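Local coordinates for protein glutathione S-transferase enzyme with thioredoxin-like domain (Bradyrhizobium sp., PDB 4MF7) that probably catalyses the conjugation of glutathione to electrophilic substrates through a thioredoxin-like domain joined to a helical domain, at residues F126-T137 / M197-I206; D41-N52 / I93-G101. All blocks are in the same frame, centred on the assembly; numbering follows the deposited sequence.

Contact 2 comes first along the chain and is complete before contact 1 begins. It pairs strands 43-47 and 95-98, the two inner strands of the four-stranded mixed sheet of the thioredoxin-like N-terminal domain. Contact 1 brings the loop after helix 112-123, and the start of helix 131-138, against the entry to helix 203-215 of the helical part. The centres of the two contacts lie 22 Å apart and their nearest atoms about 6 Å, without touching. Helices 53-63 and 112-123 border both: in contact 2 they cover one face of the sheet, whereas contact 1 joins them to the helical C-terminal region, consistent with the two-domain architecture of glutathione transferases.

Contact 1: residues F126-T137 / M197-I206; sequences FLPADPARRWQT and MDADYTIADI
A single guanidinium nitrogen, Arg133 NH1, bonds both Asp200 and the backbone of Met197, gripping the type II' turn Met197-Asp200 at both ends. The salt bridge from Arg133 NH1 to Asp200 OD2 is short, 2.7 Å, and nearly straight at 173°; it arrives on the anti side of the carboxylate, somewhat out of its plane. The second bond, from Arg133 NH1 to Met197 O at 2.9 Å, is more bent and comes from above the carbonyl plane, while the turn's own Asp200 N reaches that oxygen from the opposite face. Both acceptors lie in the guanidinium plane, which the bend of the arginine chain at chi3 (55°) helps to place. Asp200 OD2 also binds a water held by Ala129 N, so this one oxygen serves both the arginine and the loop before the helix.

Met197 CG lies against Thr137 OG1, and bends at chi2 and chi3 then bring Met197 CE to 3.7 Å from Gln136 CB. The methyl of Thr137, CG2, faces Thr202 OG1 and Ile203 CG1. Thr202 and Asp205 form a capping box at the start of helix 203-215, and Ile203 N, in the first turn, donates to Phe126 O (2.9 Å) in the carbonyl plane. The Phe126 ring carries Ile206 CD1 over one face, 4.1 Å above the plane and toward the rim, and has Tyr201 O at its edge; its CE1 lies 3.8 Å from Tyr201 CD2, the two ring planes 82° apart.

Helix 53-63 meets Phe126, Ile203 and Ile206, while Leu127 leans on helix 112-123. Across the dimer interface, Trp135, on the helix whose start Asp130 caps, meets Tyr118 of the second subunit edge-to-face.

Contact 2: residues D41-N52 / I93-G101; sequences DRIQLYSLPTPN and IPAIIDPNG
Four backbone hydrogen bonds join Gln44 to Ile97 and Tyr46 to Ala95, the two hydrogen-bonded pairs of an antiparallel ladder whose strands run at 168° with axes 4.7 Å apart. The straightest of them, at 171°, runs from Tyr46 N to Ala95 O (2.8 Å). Leu45 and Ile96 form the non-hydrogen-bonded pair between them, and the CA of Ile96 makes a CA-H...O contact with Gln44 O.

Packing contacts divide between the two faces. On one, Leu45 CD1 lies 3.8 Å from Ile96 CG2, with Pro94 CB nearby; Leu45 CG stands anti to the backbone N (chi1 173°), which turns this branch across to the neighbouring strand. On the other, the Tyr46 ring slants across the Ile97 side chain, bringing OH within 3.6 Å of Ile97 CD1, while Ala95 O sits at the ring edge. An alanine in place of Tyr46 would probably leave the Ile97 CD1 methyl without its aromatic neighbour and open a gap over it. Past the strand, Ile93 CD1 merely packs on Thr50 OG1 (3.4 Å), which caps Gly53 N.

Polar side chains close the ends. Asn100 ND2 donates to Asp41 O (3.3 Å) from above the carbonyl plane, and Asp98 OD1 accepts from Asn100 N in an Asx turn; Asp98 OD2 is held by Tyr118 OH and a salt bridge to Lys122. At the other end, beside the cis peptide before Pro94, Asn52 ND2 bonds Ile93 O only weakly; Asn52 OD1 is held by Ser112.

Strand 43-47 is also bonded to strand 67-71. Helices 53-63 and 112-123 cover the Leu45 and Ile96 face, and helix 82-87 packs on Tyr46 and Ala95.

Contact 1: residues F126-T137 / M197-I206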
# COMPACT_ATOMS: atom_id res chain seq x y z
N PHE A 126 14.27 5.68 -10.17
CA PHE A 126 13.13 6.36 -9.50
C PHE A 126 13.00 6.00 -8.01
O PHE A 126 11.91 6.09 -7.43
CB PHE A 126 11.82 6.15 -10.29
CG PHE A 126 11.94 6.62 -11.71
CD1 PHE A 126 12.23 7.95 -11.96
CD2 PHE A 126 11.83 5.74 -12.77
CE1 PHE A 126 12.37 8.41 -13.27
CE2 PHE A 126 12.00 6.19 -14.09
CZ PHE A 126 12.26 7.52 -14.32
N LEU A 127 14.13 5.61 -7.41
CA LEU A 127 14.26 5.57 -5.95
C LEU A 127 15.50 6.38 -5.53
O LEU A 127 16.50 6.42 -6.28
CB LEU A 127 14.42 4.15 -5.46
CG LEU A 127 13.14 3.34 -5.30
CD1 LEU A 127 13.48 1.89 -4.94
CD2 LEU A 127 12.24 3.95 -4.24
N PRO A 128 15.45 7.02 -4.35
CA PRO A 128 16.66 7.71 -3.88
C PRO A 128 17.80 6.72 -3.67
O PRO A 128 17.57 5.50 -3.62
CB PRO A 128 16.22 8.36 -2.56
CG PRO A 128 14.73 8.43 -2.68
CD PRO A 128 14.36 7.18 -3.37
N ALA A 129 19.03 7.24 -3.58
CA ALA A 129 20.20 6.38 -3.39
C ALA A 129 20.29 5.97 -1.92
O ALA A 129 20.63 4.84 -1.59
CB ALA A 129 21.46 7.13 -3.81
N ASP A 130 19.96 6.91 -1.06
CA ASP A 130 20.12 6.78 0.37
C ASP A 130 19.09 5.78 0.94
O ASP A 130 17.91 5.94 0.70
CB ASP A 130 19.89 8.16 0.96
CG ASP A 130 19.92 8.16 2.44
OD1 ASP A 130 20.98 7.82 3.00
OD2 ASP A 130 18.89 8.50 3.02
N PRO A 131 19.54 4.75 1.68
CA PRO A 131 18.62 3.76 2.28
C PRO A 131 17.46 4.34 3.12
O PRO A 131 16.30 3.93 2.94
CB PRO A 131 19.56 2.90 3.13
CG PRO A 131 20.87 2.97 2.43
CD PRO A 131 20.96 4.36 1.88
N ALA A 132 17.74 5.28 4.01
CA ALA A 132 16.66 5.86 4.82
C ALA A 132 15.58 6.52 3.93
O ALA A 132 14.37 6.33 4.11
CB ALA A 132 17.20 6.84 5.82
N ARG A 133 16.03 7.30 2.96
CA ARG A 133 15.11 7.97 2.03
C ARG A 133 14.38 7.00 1.09
O ARG A 133 13.22 7.26 0.71
CB ARG A 133 15.83 9.13 1.30
CG ARG A 133 16.03 10.32 2.25
CD ARG A 133 16.79 11.55 1.74
NE ARG A 133 16.21 12.09 0.51
CZ ARG A 133 16.65 11.78 -0.69
NH1 ARG A 133 16.08 12.28 -1.78
NH2 ARG A 133 17.68 10.94 -0.81
N ARG A 134 14.99 5.87 0.75
CA ARG A 134 14.28 4.84 0.03
C ARG A 134 13.09 4.34 0.84
O ARG A 134 12.02 4.22 0.29
CB ARG A 134 15.15 3.66 -0.36
CG ARG A 134 16.20 4.06 -1.38
CD ARG A 134 17.34 3.07 -1.46
NE ARG A 134 17.03 1.98 -2.35
CZ ARG A 134 17.30 1.96 -3.66
NH1 ARG A 134 17.87 3.00 -4.28
NH2 ARG A 134 16.99 0.89 -4.35
N TRP A 135 13.27 4.06 2.12
CA TRP A 135 12.14 3.62 2.95
C TRP A 135 11.08 4.69 3.02
O TRP A 135 9.87 4.39 2.90
CB TRP A 135 12.59 3.19 4.36
CG TRP A 135 13.41 1.99 4.31
CD1 TRP A 135 14.74 1.88 4.64
CD2 TRP A 135 13.00 0.70 3.89
NE1 TRP A 135 15.17 0.60 4.44
CE2 TRP A 135 14.12 -0.15 3.98
CE3 TRP A 135 11.78 0.18 3.47
CZ2 TRP A 135 14.05 -1.48 3.65
CZ3 TRP A 135 11.71 -1.10 3.13
CH2 TRP A 135 12.83 -1.94 3.22
N GLN A 136 11.48 5.95 3.18
CA GLN A 136 10.53 7.03 3.27
C GLN A 136 9.73 7.18 1.99
O GLN A 136 8.55 7.50 2.04
CB GLN A 136 11.21 8.35 3.60
CG GLN A 136 11.62 8.45 5.06
CD GLN A 136 12.24 9.80 5.37
OE1 GLN A 136 13.13 10.26 4.64
NE2 GLN A 136 11.79 10.43 6.44
N THR A 137 10.37 6.94 0.85
CA THR A 137 9.68 6.96 -0.47
C THR A 137 8.45 6.04 -0.50
O THR A 137 7.39 6.42 -1.01
CB THR A 137 10.63 6.57 -1.61
OG1 THR A 137 11.81 7.42 -1.55
CG2 THR A 137 9.92 6.73 -2.98
N MET A 197 10.47 13.68 -2.53
CA MET A 197 11.76 13.31 -1.95
C MET A 197 12.86 14.30 -2.38
O MET A 197 13.95 13.92 -2.82
CB MET A 197 12.13 11.89 -2.31
CG MET A 197 11.08 10.86 -1.95
SD MET A 197 10.55 10.89 -0.22
CE MET A 197 12.08 10.44 0.64
N ASP A 198 12.54 15.58 -2.26
CA ASP A 198 13.49 16.68 -2.47
C ASP A 198 13.95 16.74 -3.90
O ASP A 198 13.12 16.90 -4.80
CB ASP A 198 14.66 16.57 -1.47
CG ASP A 198 14.21 16.87 -0.07
OD1 ASP A 198 14.16 18.06 0.31
OD2 ASP A 198 13.90 15.91 0.64
N ALA A 199 15.26 16.61 -4.14
CA ALA A 199 15.79 16.77 -5.49
C ALA A 199 15.51 15.58 -6.36
O ALA A 199 15.64 15.66 -7.57
CB ALA A 199 17.30 17.05 -5.45
N ASP A 200 15.16 14.45 -5.75
CA ASP A 200 14.97 13.20 -6.48
C ASP A 200 13.52 13.00 -6.91
O ASP A 200 12.63 12.95 -6.07
CB ASP A 200 15.34 12.02 -5.58
CG ASP A 200 16.85 11.92 -5.33
OD1 ASP A 200 17.64 12.12 -6.26
OD2 ASP A 200 17.23 11.63 -4.19
N TYR A 201 13.30 12.87 -8.22
CA TYR A 201 12.00 12.44 -8.73
C TYR A 201 11.89 10.94 -8.59
O TYR A 201 12.77 10.16 -9.05
CB TYR A 201 11.83 12.89 -10.18
CG TYR A 201 10.58 12.45 -10.90
CD1 TYR A 201 9.43 13.18 -10.79
CD2 TYR A 201 10.59 11.36 -11.77
CE1 TYR A 201 8.29 12.84 -11.50
CE2 TYR A 201 9.46 11.00 -12.47
CZ TYR A 201 8.30 11.75 -12.33
OH TYR A 201 7.18 11.44 -13.04
N THR A 202 10.81 10.50 -7.93
CA THR A 202 10.71 9.10 -7.55
C THR A 202 9.35 8.50 -7.81
O THR A 202 8.42 9.19 -8.23
CB THR A 202 11.01 8.89 -6.02
OG1 THR A 202 9.99 9.51 -5.24
CG2 THR A 202 12.42 9.41 -5.61
N ILE A 203 9.23 7.20 -7.55
CA ILE A 203 7.94 6.53 -7.53
C ILE A 203 6.89 7.21 -6.63
O ILE A 203 5.68 7.04 -6.85
CB ILE A 203 8.04 5.01 -7.27
CG1 ILE A 203 8.66 4.66 -5.90
CG2 ILE A 203 8.72 4.30 -8.40
CD1 ILE A 203 8.65 3.17 -5.60
N ALA A 204 7.32 7.99 -5.63
CA ALA A 204 6.37 8.80 -4.82
C ALA A 204 5.59 9.82 -5.65
O ALA A 204 4.39 9.94 -5.51
CB ALA A 204 7.06 9.49 -3.65
N ASP A 205 6.28 10.58 -6.50
CA ASP A 205 5.64 11.53 -7.43
C ASP A 205 4.80 10.80 -8.48
O ASP A 205 3.65 11.19 -8.77
CB ASP A 205 6.69 12.42 -8.09
CG ASP A 205 7.64 13.01 -7.07
OD1 ASP A 205 7.25 13.98 -6.36
OD2 ASP A 205 8.76 12.47 -6.99
N ILE A 206 5.35 9.71 -9.01
CA ILE A 206 4.69 8.90 -10.02
C ILE A 206 3.39 8.33 -9.45
O ILE A 206 2.41 8.21 -10.16
CB ILE A 206 5.64 7.81 -10.58
CG1 ILE A 206 6.82 8.47 -11.31
CG2 ILE A 206 4.93 6.78 -11.44
CD1 ILE A 206 7.95 7.50 -11.62
O HOH W 1 16.91 9.29 -8.07
O HOH W 2 19.49 10.06 -4.47

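Contact 2: residues D41-N52 / I93-G101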
# COMPACT_ATOMS: atom_id res chain seq x y z
N ASP A 41 7.48 -10.58 -25.79
CA ASP A 41 8.69 -10.19 -25.12
C ASP A 41 8.56 -8.85 -24.39
O ASP A 41 9.53 -8.37 -23.81
CB ASP A 41 9.88 -10.12 -26.09
CG ASP A 41 9.61 -9.25 -27.32
OD1 ASP A 41 8.44 -8.90 -27.64
OD2 ASP A 41 10.60 -8.97 -28.01
N ARG A 42 7.38 -8.25 -24.42
CA ARG A 42 7.13 -6.98 -23.72
C ARG A 42 6.26 -7.19 -22.47
O ARG A 42 5.41 -8.08 -22.46
CB ARG A 42 6.44 -5.96 -24.62
CG ARG A 42 7.21 -5.61 -25.89
CD ARG A 42 6.51 -4.54 -26.71
NE ARG A 42 7.12 -4.45 -28.03
CZ ARG A 42 6.67 -3.68 -29.01
NH1 ARG A 42 5.62 -2.92 -28.81
NH2 ARG A 42 7.26 -3.67 -30.18
N ILE A 43 6.47 -6.33 -21.47
CA ILE A 43 5.56 -6.25 -20.31
C ILE A 43 4.15 -6.03 -20.81
O ILE A 43 3.91 -5.14 -21.64
CB ILE A 43 5.99 -5.11 -19.36
CG1 ILE A 43 7.29 -5.50 -18.66
CG2 ILE A 43 4.92 -4.85 -18.30
CD1 ILE A 43 8.04 -4.33 -18.08
N GLN A 44 3.21 -6.86 -20.35
CA GLN A 44 1.83 -6.70 -20.67
C GLN A 44 1.20 -5.88 -19.55
O GLN A 44 1.36 -6.23 -18.37
CB GLN A 44 1.11 -8.03 -20.81
CG GLN A 44 1.77 -8.98 -21.80
CD GLN A 44 1.63 -8.47 -23.24
OE1 GLN A 44 0.51 -8.28 -23.73
NE2 GLN A 44 2.73 -8.25 -23.89
N LEU A 45 0.51 -4.81 -19.92
CA LEU A 45 -0.18 -3.93 -18.95
C LEU A 45 -1.69 -4.06 -19.15
O LEU A 45 -2.19 -3.85 -20.26
CB LEU A 45 0.26 -2.47 -19.10
CG LEU A 45 -0.52 -1.45 -18.26
CD1 LEU A 45 -0.27 -1.67 -16.76
CD2 LEU A 45 -0.12 -0.04 -18.64
N TYR A 46 -2.41 -4.43 -18.07
CA TYR A 46 -3.86 -4.56 -18.12
C TYR A 46 -4.43 -3.50 -17.21
O TYR A 46 -4.29 -3.59 -16.00
CB TYR A 46 -4.31 -5.96 -17.68
CG TYR A 46 -3.55 -7.07 -18.37
CD1 TYR A 46 -3.95 -7.55 -19.62
CD2 TYR A 46 -2.39 -7.61 -17.80
CE1 TYR A 46 -3.22 -8.53 -20.27
CE2 TYR A 46 -1.67 -8.60 -18.45
CZ TYR A 46 -2.11 -9.07 -19.68
OH TYR A 46 -1.38 -10.03 -20.35
N SER A 47 -5.06 -2.48 -17.79
CA SER A 47 -5.30 -1.28 -17.04
C SER A 47 -6.35 -0.38 -17.66
O SER A 47 -6.97 -0.74 -18.66
CB SER A 47 -3.97 -0.53 -16.87
OG SER A 47 -4.07 0.46 -15.86
N LEU A 48 -6.54 0.76 -17.02
CA LEU A 48 -7.37 1.87 -17.51
C LEU A 48 -6.69 3.13 -17.00
O LEU A 48 -6.00 3.07 -15.97
CB LEU A 48 -8.78 1.81 -16.94
CG LEU A 48 -9.83 0.89 -17.57
CD1 LEU A 48 -11.13 1.07 -16.77
CD2 LEU A 48 -10.04 1.19 -19.05
N PRO A 49 -6.86 4.27 -17.71
CA PRO A 49 -6.20 5.51 -17.31
C PRO A 49 -6.88 6.22 -16.13
O PRO A 49 -7.20 7.41 -16.20
CB PRO A 49 -6.21 6.35 -18.60
CG PRO A 49 -7.45 5.90 -19.31
CD PRO A 49 -7.58 4.43 -18.98
N THR A 50 -7.02 5.48 -15.02
CA THR A 50 -7.57 5.99 -13.77
C THR A 50 -6.39 6.47 -12.91
O THR A 50 -5.22 6.25 -13.27
CB THR A 50 -8.34 4.89 -13.00
OG1 THR A 50 -7.43 3.83 -12.64
CG2 THR A 50 -9.47 4.32 -13.84
N PRO A 51 -6.69 7.14 -11.80
CA PRO A 51 -5.59 7.56 -10.90
C PRO A 51 -4.72 6.39 -10.44
O PRO A 51 -3.49 6.54 -10.32
CB PRO A 51 -6.31 8.21 -9.73
CG PRO A 51 -7.59 8.71 -10.32
CD PRO A 51 -7.99 7.72 -11.38
N ASN A 52 -5.31 5.21 -10.23
CA ASN A 52 -4.51 4.06 -9.86
C ASN A 52 -3.78 3.43 -11.06
O ASN A 52 -2.62 3.01 -10.95
CB ASN A 52 -5.37 3.05 -9.14
CG ASN A 52 -4.56 2.09 -8.32
OD1 ASN A 52 -3.60 2.46 -7.62
ND2 ASN A 52 -4.94 0.83 -8.39
N ILE A 93 -7.61 -3.11 -11.50
CA ILE A 93 -6.47 -2.68 -12.32
C ILE A 93 -5.63 -1.71 -11.49
O ILE A 93 -6.11 -1.17 -10.48
CB ILE A 93 -6.97 -2.02 -13.65
CG1 ILE A 93 -7.94 -0.85 -13.41
CG2 ILE A 93 -7.59 -3.09 -14.55
CD1 ILE A 93 -7.26 0.48 -13.25
N PRO A 94 -4.36 -1.51 -11.86
CA PRO A 94 -3.63 -2.17 -12.95
C PRO A 94 -3.04 -3.52 -12.54
O PRO A 94 -2.86 -3.80 -11.35
CB PRO A 94 -2.49 -1.19 -13.24
CG PRO A 94 -2.24 -0.48 -11.94
CD PRO A 94 -3.54 -0.49 -11.18
N ALA A 95 -2.76 -4.35 -13.54
CA ALA A 95 -2.00 -5.58 -13.36
C ALA A 95 -1.01 -5.67 -14.51
O ALA A 95 -1.28 -5.13 -15.56
CB ALA A 95 -2.89 -6.79 -13.33
N ILE A 96 0.12 -6.32 -14.28
CA ILE A 96 1.10 -6.59 -15.33
C ILE A 96 1.50 -8.07 -15.38
O ILE A 96 1.33 -8.83 -14.40
CB ILE A 96 2.36 -5.73 -15.20
CG1 ILE A 96 3.15 -6.10 -13.93
CG2 ILE A 96 2.07 -4.25 -15.27
CD1 ILE A 96 4.57 -5.61 -13.87
N ILE A 97 2.02 -8.48 -16.54
CA ILE A 97 2.85 -9.67 -16.63
C ILE A 97 4.16 -9.23 -17.26
O ILE A 97 4.17 -8.72 -18.39
CB ILE A 97 2.24 -10.82 -17.46
CG1 ILE A 97 0.91 -11.30 -16.87
CG2 ILE A 97 3.25 -11.97 -17.59
CD1 ILE A 97 0.06 -12.12 -17.82
N ASP A 98 5.25 -9.39 -16.53
CA ASP A 98 6.57 -9.15 -17.08
C ASP A 98 7.09 -10.51 -17.58
O ASP A 98 7.40 -11.39 -16.77
CB ASP A 98 7.50 -8.58 -16.02
CG ASP A 98 8.87 -8.28 -16.56
OD1 ASP A 98 9.07 -8.50 -17.79
OD2 ASP A 98 9.73 -7.83 -15.79
N PRO A 99 7.17 -10.70 -18.92
CA PRO A 99 7.70 -11.97 -19.43
C PRO A 99 9.17 -12.23 -19.05
O PRO A 99 9.61 -13.37 -19.06
CB PRO A 99 7.53 -11.83 -20.97
CG PRO A 99 7.69 -10.35 -21.19
CD PRO A 99 6.98 -9.71 -20.01
N ASN A 100 9.91 -11.16 -18.76
CA ASN A 100 11.31 -11.19 -18.36
C ASN A 100 11.47 -10.93 -16.85
O ASN A 100 12.21 -10.03 -16.42
CB ASN A 100 12.11 -10.14 -19.14
CG ASN A 100 11.90 -10.25 -20.64
OD1 ASN A 100 12.07 -11.32 -21.20
ND2 ASN A 100 11.49 -9.17 -21.29
N GLY A 101 10.77 -11.74 -16.07
CA GLY A 101 10.74 -11.57 -14.63
C GLY A 101 11.96 -12.19 -13.98
O GLY A 101 12.88 -12.68 -14.67